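PDB 5AEG: sulfoquinovosidase from Escherichia coli, which hydrolyses sulfoquinovosyl diacylglycerides and simple sulfoquinovosides such as sulfoquinovosyl glycerol to release sulfoquinovose, a source of carbon and sulfur. Local coordinates for residues A[475-480]-A[619-624]; A[516-521]-A[549-554]; A[555-560]-A[653-658]. One frame throughout, in Å; residues are numbered along the deposited sequence. Where two conformers were deposited one is given.

Contact 1 (A[475-480]-A[619-624]); sequences VDWSLD and HEEGRS
Trp477 lays its indole against the backbone and side chain of Glu621. Glu621 CB sits 3.6 Å from the centroid of the five-membered ring of Trp477, only 6° off the ring normal: a CH-pi contact. In the conformer given, Glu621 CG follows over the same face, 3.4 Å from Trp477 NE1. The extended glutamate chain crosses the indole at about a right angle. On the six-membered side, Trp477 CE3 packs 3.3 Å from Glu620 C. The carbonyl O of His619 lies near the ring plane, at the edge of the indole. Beyond the indole, Leu479 CD2 touches His619 CE1 at 3.8 Å. A water donates to both Ser478 O and His619 O and so links the two loops. In the next shell, an Asx turn shapes the Trp477 loop: Asp476 OD1 accepts from Ser478 N (2.8 Å) and from Ser478 OG. Glu519, Leu520 and Arg523 of helix 518-528 also touch Trp477. The contact joins a loop of the TIM-barrel domain to one of the C-terminal domain. Its direct part is van der Waals and CH-pi packing, largely of the indole on a peptide and a glutamate chain, with the hydrogen-bonded link left to water.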
loop_
_atom_site.group_PDB
_atom_site.type_symbol
_atom_site.label_atom_id
_atom_site.label_comp_id
_atom_site.label_asym_id
_atom_site.label_seq_id
_atom_site.Cartn_x
_atom_site.Cartn_y
_atom_site.Cartn_z
ATOM N N VAL A 475 -9.680 -12.727 -8.823
ATOM C CA VAL A 475 -9.860 -14.104 -8.312
ATOM C C VAL A 475 -9.195 -15.091 -9.258
ATOM O O VAL A 475 -9.832 -16.016 -9.766
ATOM C CB VAL A 475 -11.358 -14.402 -8.028
ATOM C CG1 VAL A 475 -11.846 -13.515 -6.888
ATOM C CG2 VAL A 475 -12.273 -14.302 -9.249
ATOM N N ASP A 476 -7.890 -14.896 -9.511
ATOM C CA ASP A 476 -7.131 -15.680 -10.478
ATOM C C ASP A 476 -5.784 -15.949 -9.931
ATOM O O ASP A 476 -5.466 -15.556 -8.768
ATOM C CB ASP A 476 -7.150 -15.108 -11.927
ATOM C CG ASP A 476 -6.236 -13.893 -12.162
ATOM O OD1 ASP A 476 -5.306 -13.558 -11.344
ATOM O OD2 ASP A 476 -6.439 -13.264 -13.226
ATOM N N TRP A 477 -5.014 -16.681 -10.716
ATOM C CA TRP A 477 -3.659 -17.104 -10.371
ATOM C C TRP A 477 -2.603 -16.307 -11.141
ATOM O O TRP A 477 -1.422 -16.747 -11.282
ATOM C CB TRP A 477 -3.504 -18.608 -10.695
ATOM C CG TRP A 477 -4.551 -19.532 -10.030
ATOM C CD1 TRP A 477 -5.754 -19.931 -10.538
ATOM C CD2 TRP A 477 -4.427 -20.190 -8.740
ATOM N NE1 TRP A 477 -6.383 -20.758 -9.654
ATOM C CE2 TRP A 477 -5.582 -20.983 -8.571
ATOM C CE3 TRP A 477 -3.417 -20.230 -7.765
ATOM C CZ2 TRP A 477 -5.796 -21.805 -7.435
ATOM C CZ3 TRP A 477 -3.621 -21.021 -6.621
ATOM C CH2 TRP A 477 -4.812 -21.824 -6.472
ATOM N N SER A 478 -2.956 -15.138 -11.642
ATOM C CA SER A 478 -1.944 -14.405 -12.489
ATOM C C SER A 478 -0.813 -13.895 -11.626
ATOM O O SER A 478 -1.009 -13.570 -10.413
ATOM C CB SER A 478 -2.591 -13.265 -13.250
ATOM O OG SER A 478 -3.180 -12.340 -12.369
ATOM N N LEU A 479 0.332 -13.677 -12.242
ATOM C CA LEU A 479 1.441 -13.019 -11.574
ATOM C C LEU A 479 1.148 -11.564 -11.280
ATOM O O LEU A 479 1.455 -11.077 -10.179
ATOM C CB LEU A 479 2.702 -13.113 -12.436
ATOM C CG LEU A 479 3.338 -14.486 -12.541
ATOM C CD1 LEU A 479 4.601 -14.452 -13.413
ATOM C CD2 LEU A 479 3.729 -14.910 -11.135
ATOM N N ASP A 480 0.554 -10.822 -12.181
ATOM C CA ASP A 480 0.424 -9.369 -12.020
ATOM C C ASP A 480 -0.830 -8.902 -11.285
ATOM O O ASP A 480 -0.879 -7.757 -10.845
ATOM C CB ASP A 480 0.475 -8.678 -13.391
ATOM C CG ASP A 480 1.805 -8.917 -14.088
ATOM O OD1 ASP A 480 2.767 -8.304 -13.692
ATOM O OD2 ASP A 480 1.863 -9.737 -14.999
ATOM N N HIS A 619 1.423 -19.959 -5.575
ATOM C CA HIS A 619 0.642 -18.935 -6.335
ATOM C C HIS A 619 0.211 -19.414 -7.719
ATOM O O HIS A 619 -0.291 -18.641 -8.529
ATOM C CB HIS A 619 1.350 -17.591 -6.351
ATOM C CG HIS A 619 2.678 -17.604 -7.045
ATOM N ND1 HIS A 619 2.855 -17.804 -8.409
ATOM C CD2 HIS A 619 3.912 -17.436 -6.536
ATOM C CE1 HIS A 619 4.139 -17.736 -8.690
ATOM N NE2 HIS A 619 4.793 -17.515 -7.570
ATOM N N GLU A 620 0.317 -20.725 -7.959
ATOM C CA GLU A 620 -0.128 -21.359 -9.221
ATOM C C GLU A 620 -1.192 -22.419 -8.948
ATOM O O GLU A 620 -1.106 -23.103 -7.931
ATOM C CB GLU A 620 1.058 -22.014 -9.956
ATOM C CG GLU A 620 2.095 -21.060 -10.506
ATOM C CD GLU A 620 3.357 -21.737 -10.951
ATOM O OE1 GLU A 620 3.451 -22.984 -11.019
ATOM O OE2 GLU A 620 4.288 -21.007 -11.243
ATOM N N GLU A 621 -2.100 -22.593 -9.910
ATOM C CA GLU A 621 -3.173 -23.559 -9.920
ATOM C C GLU A 621 -2.600 -24.984 -10.108
ATOM O O GLU A 621 -1.653 -25.144 -10.854
ATOM C CB GLU A 621 -4.105 -23.233 -11.128
ATOM C CG GLU A 621 -5.518 -23.770 -10.981
ATOM C CD GLU A 621 -6.441 -23.490 -12.160
ATOM O OE1 GLU A 621 -6.169 -22.642 -13.012
ATOM O OE2 GLU A 621 -7.477 -24.166 -12.230
ATOM N N GLY A 622 -3.177 -25.983 -9.442
ATOM C CA GLY A 622 -2.909 -27.386 -9.755
ATOM C C GLY A 622 -1.561 -27.864 -9.302
ATOM O O GLY A 622 -1.075 -28.860 -9.749
ATOM N N ARG A 623 -0.949 -27.245 -8.328
ATOM C CA ARG A 623 0.366 -27.702 -7.873
ATOM C C ARG A 623 0.254 -28.741 -6.780
ATOM O O ARG A 623 -0.620 -28.636 -5.940
ATOM C CB ARG A 623 1.203 -26.530 -7.314
ATOM C CG ARG A 623 1.540 -25.483 -8.356
ATOM C CD ARG A 623 2.378 -25.984 -9.554
ATOM N NE ARG A 623 3.646 -26.510 -9.067
ATOM C CZ ARG A 623 4.858 -25.996 -9.191
ATOM N NH1 ARG A 623 5.106 -24.875 -9.850
ATOM N NH2 ARG A 623 5.888 -26.669 -8.641
ATOM N N SER A 624 1.148 -29.730 -6.800
ATOM C CA SER A 624 1.294 -30.674 -5.703
ATOM C C SER A 624 2.643 -30.469 -4.971
ATOM O O SER A 624 2.881 -30.976 -3.822
ATOM C CB SER A 624 1.106 -32.098 -6.282
ATOM O OG SER A 624 2.238 -32.419 -7.012
HETATM O O HOH W 1 -1.015 -15.839 -8.418
#

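Contact 2 (A[516-521]-A[549-554]); sequences RSKELL and DGDAET
Lys518 reaches from the start of helix 518-528 to the start of helix 552-567, both in the TIM-barrel domain, and ends in a salt-bridge network with Asp551 and Glu553. Its CB points toward the second helix. CG is anti to the backbone N (chi1 -179°) and comes 3.9 Å from Thr554 OG1. The chain stays extended from there. CD lies 3.8 Å from the same hydroxyl oxygen of Thr554, and CE packs near Glu553 OE1. NZ reaches both acids. It donates to Asp551 OD2 at 2.8 Å, on the syn lone pair of that oxygen, and to Glu553 OE1 at 2.5 Å, a length too short to be taken at face value. The lysine crosses each acid side chain at about a right angle.

Asp551 has a second task. It is the N-cap of helix 552-567. Its OD1 accepts from Thr554 N at 2.9 Å, nearly along the C-O bond direction, and from Thr554 OG1, which lies 45° out of the carboxylate plane. Thus one oxygen caps the helix while the other holds the lysine. An alanine here would probably leave Thr554 N without its cap and Lys518 NZ with Glu553 as its one acid partner in the network. Ser517 caps the other helix: its OG accepts from Leu520 N at 3.0 Å.

Trp546, in a loop, adjoins the network: its NE1 is hydrogen-bonded to Thr554 OG1, and the side chains of Lys518 and Asp551 touch it. One turn further along the first helix, the contact becomes apolar. Leu521 and Thr554 cross at about a right angle, with Leu521 CD2 3.9 Å from Thr554 CG2.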
loop_
_atom_site.group_PDB
_atom_site.type_symbol
_atom_site.label_atom_id
_atom_site.label_comp_id
_atom_site.label_asym_id
_atom_site.label_seq_id
_atom_site.Cartn_x
_atom_site.Cartn_y
_atom_site.Cartn_z
ATOM N N ARG A 516 -13.930 -17.285 -8.385
ATOM C CA ARG A 516 -13.015 -17.835 -7.376
ATOM C C ARG A 516 -13.292 -19.304 -7.132
ATOM O O ARG A 516 -14.394 -19.637 -6.728
ATOM C CB ARG A 516 -13.206 -17.162 -6.057
ATOM C CG ARG A 516 -12.092 -17.484 -5.067
ATOM C CD ARG A 516 -12.488 -17.079 -3.672
ATOM N NE ARG A 516 -12.568 -15.602 -3.453
ATOM C CZ ARG A 516 -13.529 -14.979 -2.862
ATOM N NH1 ARG A 516 -14.565 -15.651 -2.318
ATOM N NH2 ARG A 516 -13.447 -13.678 -2.686
ATOM N N SER A 517 -12.318 -20.140 -7.414
ATOM C CA SER A 517 -12.436 -21.600 -7.100
ATOM C C SER A 517 -12.223 -21.849 -5.590
ATOM O O SER A 517 -11.634 -21.027 -4.802
ATOM C CB SER A 517 -11.426 -22.374 -7.943
ATOM O OG SER A 517 -10.107 -22.071 -7.539
ATOM N N LYS A 518 -12.709 -23.012 -5.180
ATOM C CA LYS A 518 -12.335 -23.527 -3.879
ATOM C C LYS A 518 -10.829 -23.624 -3.716
ATOM O O LYS A 518 -10.324 -23.237 -2.659
ATOM C CB LYS A 518 -12.927 -24.923 -3.705
ATOM C CG LYS A 518 -12.633 -25.602 -2.373
ATOM C CD LYS A 518 -13.550 -26.840 -2.298
ATOM C CE LYS A 518 -13.034 -27.856 -1.284
ATOM N NZ LYS A 518 -13.969 -29.082 -1.294
ATOM N N GLU A 519 -10.139 -24.144 -4.704
ATOM C CA GLU A 519 -8.707 -24.295 -4.631
ATOM C C GLU A 519 -8.027 -22.928 -4.381
ATOM O O GLU A 519 -7.141 -22.840 -3.537
ATOM C CB GLU A 519 -8.142 -24.933 -5.883
ATOM C CG GLU A 519 -6.659 -25.211 -5.839
ATOM C CD GLU A 519 -6.069 -25.575 -7.157
ATOM O OE1 GLU A 519 -6.818 -25.769 -8.081
ATOM O OE2 GLU A 519 -4.827 -25.736 -7.263
ATOM N N LEU A 520 -8.442 -21.881 -5.105
ATOM C CA LEU A 520 -7.862 -20.504 -4.876
ATOM C C LEU A 520 -8.141 -20.008 -3.462
ATOM O O LEU A 520 -7.237 -19.507 -2.795
ATOM C CB LEU A 520 -8.334 -19.538 -5.968
ATOM C CG LEU A 520 -7.713 -18.139 -5.861
ATOM C CD1 LEU A 520 -6.190 -18.256 -6.035
ATOM C CD2 LEU A 520 -8.320 -17.249 -6.973
ATOM N N LEU A 521 -9.378 -20.164 -2.960
ATOM C CA LEU A 521 -9.691 -19.756 -1.652
ATOM C C LEU A 521 -8.784 -20.439 -0.619
ATOM O O LEU A 521 -8.302 -19.803 0.285
ATOM C CB LEU A 521 -11.159 -20.063 -1.284
ATOM C CG LEU A 521 -11.655 -19.522 0.031
ATOM C CD1 LEU A 521 -11.652 -17.966 0.038
ATOM C CD2 LEU A 521 -13.088 -19.978 0.311
ATOM N N ASP A 549 -17.645 -20.806 3.664
ATOM C CA ASP A 549 -18.597 -21.813 4.161
ATOM C C ASP A 549 -19.152 -22.656 3.043
ATOM O O ASP A 549 -20.238 -23.216 3.174
ATOM C CB ASP A 549 -19.691 -21.136 4.986
ATOM C CG ASP A 549 -20.469 -20.053 4.204
ATOM O OD1 ASP A 549 -20.035 -19.688 3.062
ATOM O OD2 ASP A 549 -21.501 -19.612 4.754
ATOM N N GLY A 550 -18.415 -22.778 1.928
ATOM C CA GLY A 550 -18.976 -23.426 0.725
ATOM C C GLY A 550 -19.256 -24.914 0.938
ATOM O O GLY A 550 -20.126 -25.470 0.297
ATOM N N ASP A 551 -18.491 -25.559 1.810
ATOM C CA ASP A 551 -18.681 -27.021 2.113
ATOM C C ASP A 551 -17.856 -27.355 3.353
ATOM O O ASP A 551 -17.075 -26.470 3.906
ATOM C CB ASP A 551 -18.420 -27.957 0.867
ATOM C CG ASP A 551 -16.948 -28.045 0.418
ATOM O OD1 ASP A 551 -16.016 -27.543 1.122
ATOM O OD2 ASP A 551 -16.710 -28.640 -0.666
ATOM N N ALA A 552 -17.983 -28.586 3.812
ATOM C CA ALA A 552 -17.315 -28.976 5.058
ATOM C C ALA A 552 -15.812 -28.947 4.931
ATOM O O ALA A 552 -15.109 -28.523 5.905
ATOM C CB ALA A 552 -17.781 -30.399 5.518
ATOM N N GLU A 553 -15.298 -29.353 3.784
ATOM C CA GLU A 553 -13.854 -29.359 3.594
ATOM C C GLU A 553 -13.285 -27.914 3.681
ATOM O O GLU A 553 -12.243 -27.682 4.296
ATOM C CB GLU A 553 -13.510 -29.969 2.257
ATOM C CG GLU A 553 -12.016 -30.031 1.972
ATOM C CD GLU A 553 -11.660 -30.558 0.580
ATOM O OE1 GLU A 553 -12.569 -30.845 -0.245
ATOM O OE2 GLU A 553 -10.442 -30.696 0.336
ATOM N N THR A 554 -14.007 -26.961 3.115
ATOM C CA THR A 554 -13.594 -25.558 3.189
ATOM C C THR A 554 -13.603 -25.084 4.608
ATOM O O THR A 554 -12.647 -24.453 5.052
ATOM C CB THR A 554 -14.541 -24.676 2.318
ATOM O OG1 THR A 554 -14.532 -25.178 0.992
ATOM C CG2 THR A 554 -14.117 -23.179 2.376
#

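Contact 3 (A[555-560]-A[653-658])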
loop_
_atom_site.group_PDB
_atom_site.type_symbol
_atom_site.label_atom_id
_atom_site.label_comp_id
_atom_site.label_asym_id
_atom_site.label_seq_id
_atom_site.Cartn_x
_atom_site.Cartn_y
_atom_site.Cartn_z
ATOM N N ILE A 555 -14.692 -25.352 5.348
ATOM C CA ILE A 555 -14.810 -24.910 6.720
ATOM C C ILE A 555 -13.695 -25.551 7.594
ATOM O O ILE A 555 -13.057 -24.864 8.410
ATOM C CB ILE A 555 -16.249 -25.228 7.321
ATOM C CG1 ILE A 555 -17.318 -24.336 6.619
ATOM C CG2 ILE A 555 -16.281 -24.922 8.789
ATOM C CD1 ILE A 555 -18.742 -24.820 6.773
ATOM N N ALA A 556 -13.463 -26.867 7.429
ATOM C CA ALA A 556 -12.433 -27.506 8.249
ATOM C C ALA A 556 -11.030 -26.919 7.908
ATOM O O ALA A 556 -10.100 -26.918 8.720
ATOM C CB ALA A 556 -12.416 -29.020 8.004
ATOM N N HIS A 557 -10.858 -26.567 6.626
ATOM C CA HIS A 557 -9.621 -25.907 6.193
ATOM C C HIS A 557 -9.391 -24.596 6.905
ATOM O O HIS A 557 -8.294 -24.387 7.476
ATOM C CB HIS A 557 -9.538 -25.749 4.661
ATOM C CG HIS A 557 -8.226 -25.236 4.213
ATOM N ND1 HIS A 557 -7.106 -26.035 4.148
ATOM C CD2 HIS A 557 -7.800 -23.969 3.970
ATOM C CE1 HIS A 557 -6.075 -25.292 3.783
ATOM N NE2 HIS A 557 -6.468 -24.051 3.695
ATOM N N PHE A 558 -10.395 -23.710 6.943
ATOM C CA PHE A 558 -10.364 -22.518 7.783
ATOM C C PHE A 558 -10.107 -22.847 9.276
ATOM O O PHE A 558 -9.363 -22.101 9.974
ATOM C CB PHE A 558 -11.659 -21.683 7.544
ATOM C CG PHE A 558 -11.568 -20.784 6.331
ATOM C CD1 PHE A 558 -11.758 -21.265 5.030
ATOM C CD2 PHE A 558 -11.126 -19.484 6.515
ATOM C CE1 PHE A 558 -11.615 -20.420 3.941
ATOM C CE2 PHE A 558 -10.985 -18.653 5.444
ATOM C CZ PHE A 558 -11.197 -19.125 4.167
ATOM N N ALA A 559 -10.754 -23.913 9.792
ATOM C CA ALA A 559 -10.511 -24.316 11.204
ATOM C C ALA A 559 -8.970 -24.609 11.406
ATOM O O ALA A 559 -8.369 -24.048 12.286
ATOM C CB ALA A 559 -11.388 -25.505 11.641
ATOM N N ARG A 560 -8.378 -25.371 10.515
ATOM C CA ARG A 560 -6.956 -25.742 10.612
ATOM C C ARG A 560 -6.048 -24.530 10.511
ATOM O O ARG A 560 -5.202 -24.315 11.366
ATOM C CB ARG A 560 -6.603 -26.766 9.543
ATOM C CG ARG A 560 -5.082 -27.096 9.359
ATOM C CD ARG A 560 -4.768 -27.836 8.041
ATOM N NE ARG A 560 -3.322 -27.991 7.845
ATOM C CZ ARG A 560 -2.539 -28.813 8.559
ATOM N NH1 ARG A 560 -3.049 -29.629 9.459
ATOM N NH2 ARG A 560 -1.227 -28.846 8.368
ATOM N N ALA A 653 3.723 -29.813 -1.369
ATOM C CA ALA A 653 2.960 -28.663 -0.939
ATOM C C ALA A 653 1.452 -28.881 -1.161
ATOM O O ALA A 653 0.795 -28.151 -1.987
ATOM C CB ALA A 653 3.466 -27.397 -1.687
ATOM N N PRO A 654 0.891 -29.891 -0.499
ATOM C CA PRO A 654 -0.573 -29.966 -0.644
ATOM C C PRO A 654 -1.243 -28.781 0.076
ATOM O O PRO A 654 -0.623 -28.146 0.977
ATOM C CB PRO A 654 -0.915 -31.296 0.042
ATOM C CG PRO A 654 0.153 -31.473 1.072
ATOM C CD PRO A 654 1.415 -30.877 0.490
ATOM N N ILE A 655 -2.519 -28.540 -0.247
ATOM C CA ILE A 655 -3.296 -27.502 0.440
ATOM C C ILE A 655 -3.307 -27.790 1.926
ATOM O O ILE A 655 -3.465 -28.945 2.370
ATOM C CB ILE A 655 -4.714 -27.438 -0.169
ATOM C CG1 ILE A 655 -4.650 -26.776 -1.558
ATOM C CG2 ILE A 655 -5.645 -26.691 0.721
ATOM C CD1 ILE A 655 -5.798 -27.129 -2.431
ATOM N N GLY A 656 -3.073 -26.791 2.735
ATOM C CA GLY A 656 -2.997 -26.911 4.196
ATOM C C GLY A 656 -1.543 -27.129 4.739
ATOM O O GLY A 656 -1.309 -27.051 5.957
ATOM N N LYS A 657 -0.613 -27.449 3.849
ATOM C CA LYS A 657 0.843 -27.593 4.187
ATOM C C LYS A 657 1.674 -26.675 3.269
ATOM O O LYS A 657 2.442 -27.130 2.429
ATOM C CB LYS A 657 1.240 -29.059 4.052
ATOM C CG LYS A 657 0.510 -29.894 5.057
ATOM C CD LYS A 657 0.822 -31.379 4.991
ATOM C CE LYS A 657 -0.099 -32.072 5.982
ATOM N NZ LYS A 657 0.378 -33.456 6.139
ATOM N N PRO A 658 1.505 -25.356 3.455
ATOM C CA PRO A 658 2.156 -24.377 2.563
ATOM C C PRO A 658 3.686 -24.437 2.770
ATOM O O PRO A 658 4.157 -24.938 3.798
ATOM C CB PRO A 658 1.671 -23.055 3.055
ATOM C CG PRO A 658 1.124 -23.273 4.429
ATOM C CD PRO A 658 0.599 -24.702 4.366
#
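Arg560 donates two hydrogen bonds to one backbone oxygen, Gly656 O. In this side-on grip NE lies 2.9 Å from Gly656 O, and NH2 3.0 Å from the same oxygen. The oxygen sits only 8° out of the guanidinium plane. Both nitrogens approach from the same face of the carbonyl plane, NH2 41° out of it. The arginine chain is extended from CG to NE, which carries the guanidinium from helix 552-567 across to the turn.

Residues 654-657 form a type II beta turn, closed by Lys657 N to Pro654 O. Gly656 has a positive phi of 94°. With that phi a side chain would collide with the carbonyl O of Ile655, and its first carbon would crowd Arg560 NE.

The remaining contacts are van der Waals packing. His557 CE1 meets Ile655 CG2 at 3.4 Å and Gly656 CA at 3.5 Å, the latter near the plane of the imidazole, at its edge. Lys657 CG lies 3.9 Å from Arg560 NH2. Asp526 of helix 518-528 accepts from Gly656 N, and Trp639 is touched by both Arg560 and Lys657.

A helix of the TIM-barrel domain thus holds a turn of the C-terminal domain. Across the contact the guanidinium meets a neutral carbonyl and no acid, so the link is charge-dipole; Lys657 NZ, 5.4 Å from Arg560 NH2, would probably add mild repulsion.

How the contacts relate
Helix 518-528 connects the three contacts. Its start forms one side of contact 2, and Glu519 OE2 reaches Gly622 N of contact 1 at 2.7 Å, a probable hydrogen bond. Leu520 CD2 packs on Val475 C at 3.3 Å. Contacts 2 and 3 share helix 552-567, and their centres are 11 Å apart. Contacts 1 and 3 both join the barrel to the C-terminal domain; Ser624 O and Ala653 N, 2.8 Å apart, link them. Leu521 of contact 2 lies about 8 Å, side chain to side chain, from the substrate-binding His537. Leu479 of contact 1 is about 12 Å from a calcium ion. Contact 3 lies away from the known sites.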